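Local coordinates for probable arabinosyltransferase B (Mycobacterium tuberculosis H37Rv, PDB 7BVF), which transfers arabinose units to build the arabinan of mycobacterial cell-wall arabinogalactan, working as a membrane-embedded glycosyltransferase, at residues 636-648 against 656-669. Sequence-based numbering, arbitrary orientation.
Sequences LALCWATTNGWWY and FNSAMPKIDGITVS
The carbonyl oxygen of Phe656 accepts a hydrogen bond from the backbone N of Asn644, with N to O 2.9 Å and a C=O...N angle of 161°; the same oxygen lies against CB of Asn644. One step further along, OD1 of Asn657 receives a weak hydrogen bond from the backbone N of Trp646, 3.3 Å away, and also rests close to CA of Gly645. Asn657 manages this although its CB points away from 636-648: with CG anti to the backbone N (chi1 -164°), the carboxamide is carried back to segment 636-648. Beside this polar pair, CA of Thr643 makes a CA-H...O contact with O of Ala659 (3.5 Å).

Towards the helices the contact becomes apolar. CG of Pro661 meets the six-membered part of the Trp640 indole at its edge, 3.6 Å from CE3, while CG1 of Val668 lies over one face of the indole, offset toward its rim. Phe672 and the helix 706-727 residues Phe713 and Met714 also pack on this indole. The extended Met660 chain carries CE to 3.7 Å from O of Ala641, and CB of Ser669 packs against both O of Ala637 and CB of Ala641. Beyond the two segments, ND2 of Asn644 is hydrogen-bonded to OG of Ser721, which ties 636-648 to helix 706-727.

Together these contacts hold the two arms of the irregular connection together and pack the end of helix 622-639 against the start of helix 668-687, the connection between two successive predicted transmembrane helices in the GT-C-type membrane domain of the Emb arabinosyltransferases.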
ATOM      1  N   LEU A 636       4.768   5.637 -23.798  1.00 21.36           N
ATOM      2  CA  LEU A 636       5.797   4.607 -23.916  1.00 21.36           C
ATOM      3  C   LEU A 636       6.787   4.675 -22.760  1.00 21.36           C
ATOM      4  O   LEU A 636       7.172   3.642 -22.197  1.00 21.36           O
ATOM      5  CB  LEU A 636       6.534   4.747 -25.243  1.00 21.36           C
ATOM      6  CG  LEU A 636       5.975   3.994 -26.441  1.00 21.36           C
ATOM      7  CD1 LEU A 636       6.862   4.218 -27.643  1.00 21.36           C
ATOM      8  CD2 LEU A 636       5.879   2.525 -26.122  1.00 21.36           C
ATOM      9  N   ALA A 637       7.225   5.885 -22.404  1.00 21.39           N
ATOM     10  CA  ALA A 637       8.146   6.038 -21.282  1.00 21.39           C
ATOM     11  C   ALA A 637       7.534   5.542 -19.984  1.00 21.39           C
ATOM     12  O   ALA A 637       8.244   5.007 -19.128  1.00 21.39           O
ATOM     13  CB  ALA A 637       8.560   7.499 -21.138  1.00 21.39           C
ATOM     14  N   LEU A 638       6.227   5.720 -19.812  1.00 22.58           N
ATOM     15  CA  LEU A 638       5.569   5.213 -18.613  1.00 22.58           C
ATOM     16  C   LEU A 638       5.398   3.702 -18.654  1.00 22.58           C
ATOM     17  O   LEU A 638       5.438   3.048 -17.608  1.00 22.58           O
ATOM     18  CB  LEU A 638       4.212   5.894 -18.442  1.00 22.58           C
ATOM     19  CG  LEU A 638       3.502   5.772 -17.096  1.00 22.58           C
ATOM     20  CD1 LEU A 638       2.697   7.024 -16.846  1.00 22.58           C
ATOM     21  CD2 LEU A 638       2.597   4.559 -17.061  1.00 22.58           C
ATOM     22  N   CYS A 639       5.208   3.133 -19.844  1.00 23.82           N
ATOM     23  CA  CYS A 639       4.998   1.696 -19.971  1.00 23.82           C
ATOM     24  C   CYS A 639       6.289   0.909 -19.773  1.00 23.82           C
ATOM     25  O   CYS A 639       6.266  -0.185 -19.204  1.00 23.82           O
ATOM     26  CB  CYS A 639       4.391   1.385 -21.338  1.00 23.82           C
ATOM     27  SG  CYS A 639       4.077  -0.354 -21.642  1.00 23.82           S
ATOM     28  N   TRP A 640       7.418   1.441 -20.233  1.00 22.81           N
ATOM     29  CA  TRP A 640       8.682   0.715 -20.166  1.00 22.81           C
ATOM     30  C   TRP A 640       9.378   0.832 -18.819  1.00 22.81           C
ATOM     31  O   TRP A 640      10.503   0.345 -18.682  1.00 22.81           O
ATOM     32  CB  TRP A 640       9.624   1.201 -21.265  1.00 22.81           C
ATOM     33  CG  TRP A 640       9.453   0.472 -22.546  1.00 22.81           C
ATOM     34  CD1 TRP A 640       8.488   0.680 -23.479  1.00 22.81           C
ATOM     35  CD2 TRP A 640      10.267  -0.593 -23.040  1.00 22.81           C
ATOM     36  NE1 TRP A 640       8.649  -0.188 -24.527  1.00 22.81           N
ATOM     37  CE2 TRP A 640       9.738  -0.981 -24.281  1.00 22.81           C
ATOM     38  CE3 TRP A 640      11.395  -1.256 -22.553  1.00 22.81           C
ATOM     39  CZ2 TRP A 640      10.295  -2.000 -25.042  1.00 22.81           C
ATOM     40  CZ3 TRP A 640      11.943  -2.265 -23.308  1.00 22.81           C
ATOM     41  CH2 TRP A 640      11.397  -2.628 -24.538  1.00 22.81           C
ATOM     42  N   ALA A 641       8.754   1.465 -17.833  1.00 23.55           N
ATOM     43  CA  ALA A 641       9.369   1.692 -16.524  1.00 23.55           C
ATOM     44  C   ALA A 641       9.000   0.600 -15.533  1.00 23.55           C
ATOM     45  O   ALA A 641       8.512   0.875 -14.441  1.00 23.55           O
ATOM     46  CB  ALA A 641       8.969   3.061 -15.994  1.00 23.55           C
ATOM     47  N   THR A 642       9.241  -0.650 -15.901  1.00 24.38           N
ATOM     48  CA  THR A 642       8.937  -1.805 -15.059  1.00 24.38           C
ATOM     49  C   THR A 642       9.691  -3.002 -15.623  1.00 24.38           C
ATOM     50  O   THR A 642      10.523  -2.861 -16.526  1.00 24.38           O
ATOM     51  CB  THR A 642       7.434  -2.061 -14.987  1.00 24.38           C
ATOM     52  OG1 THR A 642       7.190  -3.275 -14.271  1.00 24.38           O
ATOM     53  CG2 THR A 642       6.857  -2.174 -16.372  1.00 24.38           C
ATOM     54  N   THR A 643       9.400  -4.185 -15.094  1.00 24.72           N
ATOM     55  CA  THR A 643      10.113  -5.391 -15.478  1.00 24.72           C
ATOM     56  C   THR A 643       9.497  -6.014 -16.727  1.00 24.72           C
ATOM     57  O   THR A 643       8.418  -5.637 -17.182  1.00 24.72           O
ATOM     58  CB  THR A 643      10.107  -6.404 -14.338  1.00 24.72           C
ATOM     59  OG1 THR A 643       8.795  -6.957 -14.201  1.00 24.72           O
ATOM     60  CG2 THR A 643      10.498  -5.736 -13.036  1.00 24.72           C
ATOM     61  N   ASN A 644      10.207  -6.991 -17.283  1.00 22.09           N
ATOM     62  CA  ASN A 644       9.738  -7.786 -18.416  1.00 22.09           C
ATOM     63  C   ASN A 644       9.290  -9.167 -17.961  1.00 22.09           C
ATOM     64  O   ASN A 644       9.529 -10.171 -18.630  1.00 22.09           O
ATOM     65  CB  ASN A 644      10.830  -7.887 -19.475  1.00 22.09           C
ATOM     66  CG  ASN A 644      10.339  -8.493 -20.765  1.00 22.09           C
ATOM     67  OD1 ASN A 644       9.148  -8.469 -21.059  1.00 22.09           O
ATOM     68  ND2 ASN A 644      11.256  -9.052 -21.541  1.00 22.09           N
ATOM     69  N   GLY A 645       8.646  -9.242 -16.800  1.00 21.45           N
ATOM     70  CA  GLY A 645       8.372 -10.515 -16.168  1.00 21.45           C
ATOM     71  C   GLY A 645       7.086 -11.155 -16.661  1.00 21.45           C
ATOM     72  O   GLY A 645       6.087 -10.481 -16.893  1.00 21.45           O
ATOM     73  N   TRP A 646       7.136 -12.470 -16.821  1.00 19.77           N
ATOM     74  CA  TRP A 646       5.978 -13.300 -17.104  1.00 19.77           C
ATOM     75  C   TRP A 646       5.711 -14.211 -15.909  1.00 19.77           C
ATOM     76  O   TRP A 646       6.356 -14.114 -14.865  1.00 19.77           O
ATOM     77  CB  TRP A 646       6.187 -14.104 -18.387  1.00 19.77           C
ATOM     78  CG  TRP A 646       6.576 -13.272 -19.566  1.00 19.77           C
ATOM     79  CD1 TRP A 646       7.827 -12.850 -19.891  1.00 19.77           C
ATOM     80  CD2 TRP A 646       5.707 -12.768 -20.586  1.00 19.77           C
ATOM     81  NE1 TRP A 646       7.795 -12.112 -21.046  1.00 19.77           N
ATOM     82  CE2 TRP A 646       6.502 -12.046 -21.492  1.00 19.77           C
ATOM     83  CE3 TRP A 646       4.331 -12.855 -20.819  1.00 19.77           C
ATOM     84  CZ2 TRP A 646       5.970 -11.416 -22.611  1.00 19.77           C
ATOM     85  CZ3 TRP A 646       3.808 -12.228 -21.930  1.00 19.77           C
ATOM     86  CH2 TRP A 646       4.623 -11.519 -22.812  1.00 19.77           C
ATOM     87  N   TRP A 647       4.744 -15.106 -16.075  1.00 23.27           N
ATOM     88  CA  TRP A 647       4.252 -15.931 -14.979  1.00 23.27           C
ATOM     89  C   TRP A 647       5.100 -17.175 -14.735  1.00 23.27           C
ATOM     90  O   TRP A 647       6.254 -17.246 -15.161  1.00 23.27           O
ATOM     91  CB  TRP A 647       2.793 -16.308 -15.217  1.00 23.27           C
ATOM     92  CG  TRP A 647       1.875 -15.155 -14.966  1.00 23.27           C
ATOM     93  CD1 TRP A 647       1.114 -14.500 -15.886  1.00 23.27           C
ATOM     94  CD2 TRP A 647       1.646 -14.497 -13.715  1.00 23.27           C
ATOM     95  NE1 TRP A 647       0.414 -13.483 -15.284  1.00 23.27           N
ATOM     96  CE2 TRP A 647       0.726 -13.460 -13.951  1.00 23.27           C
ATOM     97  CE3 TRP A 647       2.127 -14.688 -12.417  1.00 23.27           C
ATOM     98  CZ2 TRP A 647       0.274 -12.620 -12.940  1.00 23.27           C
ATOM     99  CZ3 TRP A 647       1.678 -13.850 -11.416  1.00 23.27           C
ATOM    100  CH2 TRP A 647       0.760 -12.830 -11.682  1.00 23.27           C
ATOM    101  N   TYR A 648       4.523 -18.144 -14.027  1.00 18.21           N
ATOM    102  CA  TYR A 648       5.204 -19.242 -13.351  1.00 18.21           C
ATOM    103  C   TYR A 648       6.361 -19.867 -14.127  1.00 18.21           C
ATOM    104  O   TYR A 648       7.510 -19.762 -13.693  1.00 18.21           O
ATOM    105  CB  TYR A 648       4.143 -20.296 -13.011  1.00 18.21           C
ATOM    106  CG  TYR A 648       4.628 -21.631 -12.505  1.00 18.21           C
ATOM    107  CD1 TYR A 648       5.526 -21.721 -11.456  1.00 18.21           C
ATOM    108  CD2 TYR A 648       4.151 -22.808 -13.059  1.00 18.21           C
ATOM    109  CE1 TYR A 648       5.954 -22.943 -10.994  1.00 18.21           C
ATOM    110  CE2 TYR A 648       4.571 -24.029 -12.605  1.00 18.21           C
ATOM    111  CZ  TYR A 648       5.471 -24.094 -11.572  1.00 18.21           C
ATOM    112  OH  TYR A 648       5.893 -25.317 -11.113  1.00 18.21           O
ATOM    113  N   PHE A 656      15.026  -9.619 -19.301  1.00 22.96           N
ATOM    114  CA  PHE A 656      14.918  -8.709 -18.159  1.00 22.96           C
ATOM    115  C   PHE A 656      13.720  -9.058 -17.283  1.00 22.96           C
ATOM    116  O   PHE A 656      12.803  -8.266 -17.099  1.00 22.96           O
ATOM    117  CB  PHE A 656      14.849  -7.267 -18.643  1.00 22.96           C
ATOM    118  CG  PHE A 656      16.110  -6.800 -19.291  1.00 22.96           C
ATOM    119  CD1 PHE A 656      17.225  -6.522 -18.533  1.00 22.96           C
ATOM    120  CD2 PHE A 656      16.184  -6.652 -20.660  1.00 22.96           C
ATOM    121  CE1 PHE A 656      18.386  -6.108 -19.124  1.00 22.96           C
ATOM    122  CE2 PHE A 656      17.344  -6.232 -21.258  1.00 22.96           C
ATOM    123  CZ  PHE A 656      18.446  -5.960 -20.490  1.00 22.96           C
ATOM    124  N   ASN A 657      13.752 -10.252 -16.702  1.00 23.66           N
ATOM    125  CA  ASN A 657      12.591 -10.734 -15.970  1.00 23.66           C
ATOM    126  C   ASN A 657      12.484 -10.165 -14.566  1.00 23.66           C
ATOM    127  O   ASN A 657      11.403 -10.225 -13.971  1.00 23.66           O
ATOM    128  CB  ASN A 657      12.612 -12.257 -15.892  1.00 23.66           C
ATOM    129  CG  ASN A 657      11.275 -12.827 -15.499  1.00 23.66           C
ATOM    130  OD1 ASN A 657      10.398 -13.001 -16.336  1.00 23.66           O
ATOM    131  ND2 ASN A 657      11.103 -13.106 -14.214  1.00 23.66           N
ATOM    132  N   SER A 658      13.564  -9.614 -14.016  1.00 27.61           N
ATOM    133  CA  SER A 658      13.532  -9.184 -12.625  1.00 27.61           C
ATOM    134  C   SER A 658      14.110  -7.786 -12.432  1.00 27.61           C
ATOM    135  O   SER A 658      14.393  -7.396 -11.295  1.00 27.61           O
ATOM    136  CB  SER A 658      14.285 -10.182 -11.746  1.00 27.61           C
ATOM    137  OG  SER A 658      15.499 -10.577 -12.359  1.00 27.61           O
ATOM    138  N   ALA A 659      14.282  -7.024 -13.506  1.00 27.65           N
ATOM    139  CA  ALA A 659      14.823  -5.680 -13.418  1.00 27.65           C
ATOM    140  C   ALA A 659      14.311  -4.871 -14.596  1.00 27.65           C
ATOM    141  O   ALA A 659      13.624  -5.387 -15.477  1.00 27.65           O
ATOM    142  CB  ALA A 659      16.355  -5.696 -13.385  1.00 27.65           C
ATOM    143  N   MET A 660      14.653  -3.594 -14.599  1.00 28.46           N
ATOM    144  CA  MET A 660      14.279  -2.740 -15.713  1.00 28.46           C
ATOM    145  C   MET A 660      15.239  -2.951 -16.881  1.00 28.46           C
ATOM    146  O   MET A 660      16.417  -3.266 -16.672  1.00 28.46           O
ATOM    147  CB  MET A 660      14.303  -1.277 -15.287  1.00 28.46           C
ATOM    148  CG  MET A 660      13.214  -0.916 -14.304  1.00 28.46           C
ATOM    149  SD  MET A 660      13.070   0.859 -14.064  1.00 28.46           S
ATOM    150  CE  MET A 660      11.851   0.907 -12.759  1.00 28.46           C
ATOM    151  N   PRO A 661      14.749  -2.808 -18.118  1.00 28.25           N
ATOM    152  CA  PRO A 661      15.580  -3.096 -19.294  1.00 28.25           C
ATOM    153  C   PRO A 661      16.968  -2.468 -19.281  1.00 28.25           C
ATOM    154  O   PRO A 661      17.955  -3.201 -19.373  1.00 28.25           O
ATOM    155  CB  PRO A 661      14.722  -2.573 -20.446  1.00 28.25           C
ATOM    156  CG  PRO A 661      13.333  -2.800 -19.959  1.00 28.25           C
ATOM    157  CD  PRO A 661      13.360  -2.507 -18.494  1.00 28.25           C
ATOM    158  N   LYS A 662      17.086  -1.148 -19.168  1.00 29.43           N
ATOM    159  CA  LYS A 662      18.367  -0.515 -18.849  1.00 29.43           C
ATOM    160  C   LYS A 662      19.450  -0.888 -19.868  1.00 29.43           C
ATOM    161  O   LYS A 662      20.410  -1.597 -19.568  1.00 29.43           O
ATOM    162  CB  LYS A 662      18.807  -0.887 -17.429  1.00 29.43           C
ATOM    163  CG  LYS A 662      19.902  -0.010 -16.863  1.00 29.43           C
ATOM    164  CD  LYS A 662      20.362  -0.524 -15.517  1.00 29.43           C
ATOM    165  CE  LYS A 662      19.184  -0.780 -14.597  1.00 29.43           C
ATOM    166  NZ  LYS A 662      18.454   0.471 -14.278  1.00 29.43           N
ATOM    167  N   ILE A 663      19.256  -0.414 -21.094  1.00 32.90           N
ATOM    168  CA  ILE A 663      20.251  -0.609 -22.144  1.00 32.90           C
ATOM    169  C   ILE A 663      21.480   0.252 -21.856  1.00 32.90           C
ATOM    170  O   ILE A 663      21.403   1.483 -21.823  1.00 32.90           O
ATOM    171  CB  ILE A 663      19.662  -0.317 -23.535  1.00 32.90           C
ATOM    172  CG1 ILE A 663      20.645  -0.725 -24.634  1.00 32.90           C
ATOM    173  CG2 ILE A 663      19.196   1.129 -23.692  1.00 32.90           C
ATOM    174  CD1 ILE A 663      20.085  -0.594 -26.025  1.00 32.90           C
ATOM    175  N   ASP A 664      22.615  -0.406 -21.614  1.00 37.08           N
ATOM    176  CA  ASP A 664      23.906   0.252 -21.398  1.00 37.08           C
ATOM    177  C   ASP A 664      23.837   1.245 -20.233  1.00 37.08           C
ATOM    178  O   ASP A 664      24.068   2.446 -20.386  1.00 37.08           O
ATOM    179  CB  ASP A 664      24.385   0.935 -22.687  1.00 37.08           C
ATOM    180  CG  ASP A 664      25.833   1.411 -22.610  1.00 37.08           C
ATOM    181  OD1 ASP A 664      26.381   1.561 -21.499  1.00 37.08           O
ATOM    182  OD2 ASP A 664      26.429   1.646 -23.683  1.00 37.08           O
ATOM    183  N   GLY A 665      23.491   0.725 -19.060  1.00 34.36           N
ATOM    184  CA  GLY A 665      23.544   1.519 -17.846  1.00 34.36           C
ATOM    185  C   GLY A 665      22.403   2.500 -17.664  1.00 34.36           C
ATOM    186  O   GLY A 665      22.007   2.797 -16.533  1.00 34.36           O
ATOM    187  N   ILE A 666      21.866   3.012 -18.768  1.00 30.89           N
ATOM    188  CA  ILE A 666      20.773   3.976 -18.758  1.00 30.89           C
ATOM    189  C   ILE A 666      19.493   3.257 -19.160  1.00 30.89           C
ATOM    190  O   ILE A 666      19.492   2.453 -20.099  1.00 30.89           O
ATOM    191  CB  ILE A 666      21.071   5.169 -19.684  1.00 30.89           C
ATOM    192  CG1 ILE A 666      19.978   6.226 -19.565  1.00 30.89           C
ATOM    193  CG2 ILE A 666      21.264   4.726 -21.125  1.00 30.89           C
ATOM    194  CD1 ILE A 666      20.341   7.536 -20.207  1.00 30.89           C
ATOM    195  N   THR A 667      18.411   3.521 -18.434  1.00 26.25           N
ATOM    196  CA  THR A 667      17.165   2.815 -18.679  1.00 26.25           C
ATOM    197  C   THR A 667      16.577   3.214 -20.030  1.00 26.25           C
ATOM    198  O   THR A 667      17.032   4.151 -20.688  1.00 26.25           O
ATOM    199  CB  THR A 667      16.161   3.089 -17.563  1.00 26.25           C
ATOM    200  OG1 THR A 667      16.202   4.476 -17.216  1.00 26.25           O
ATOM    201  CG2 THR A 667      16.489   2.263 -16.341  1.00 26.25           C
ATOM    202  N   VAL A 668      15.551   2.478 -20.444  1.00 24.16           N
ATOM    203  CA  VAL A 668      14.880   2.774 -21.703  1.00 24.16           C
ATOM    204  C   VAL A 668      13.761   3.795 -21.513  1.00 24.16           C
ATOM    205  O   VAL A 668      13.461   4.565 -22.433  1.00 24.16           O
ATOM    206  CB  VAL A 668      14.354   1.478 -22.337  1.00 24.16           C
ATOM    207  CG1 VAL A 668      13.876   1.737 -23.741  1.00 24.16           C
ATOM    208  CG2 VAL A 668      15.439   0.435 -22.356  1.00 24.16           C
ATOM    209  N   SER A 669      13.143   3.831 -20.332  1.00 22.73           N
ATOM    210  CA  SER A 669      12.160   4.869 -20.060  1.00 22.73           C
ATOM    211  C   SER A 669      12.803   6.248 -20.073  1.00 22.73           C
ATOM    212  O   SER A 669      12.156   7.226 -20.452  1.00 22.73           O
ATOM    213  CB  SER A 669      11.472   4.610 -18.724  1.00 22.73           C
ATOM    214  OG  SER A 669      12.190   5.200 -17.661  1.00 22.73           O
TER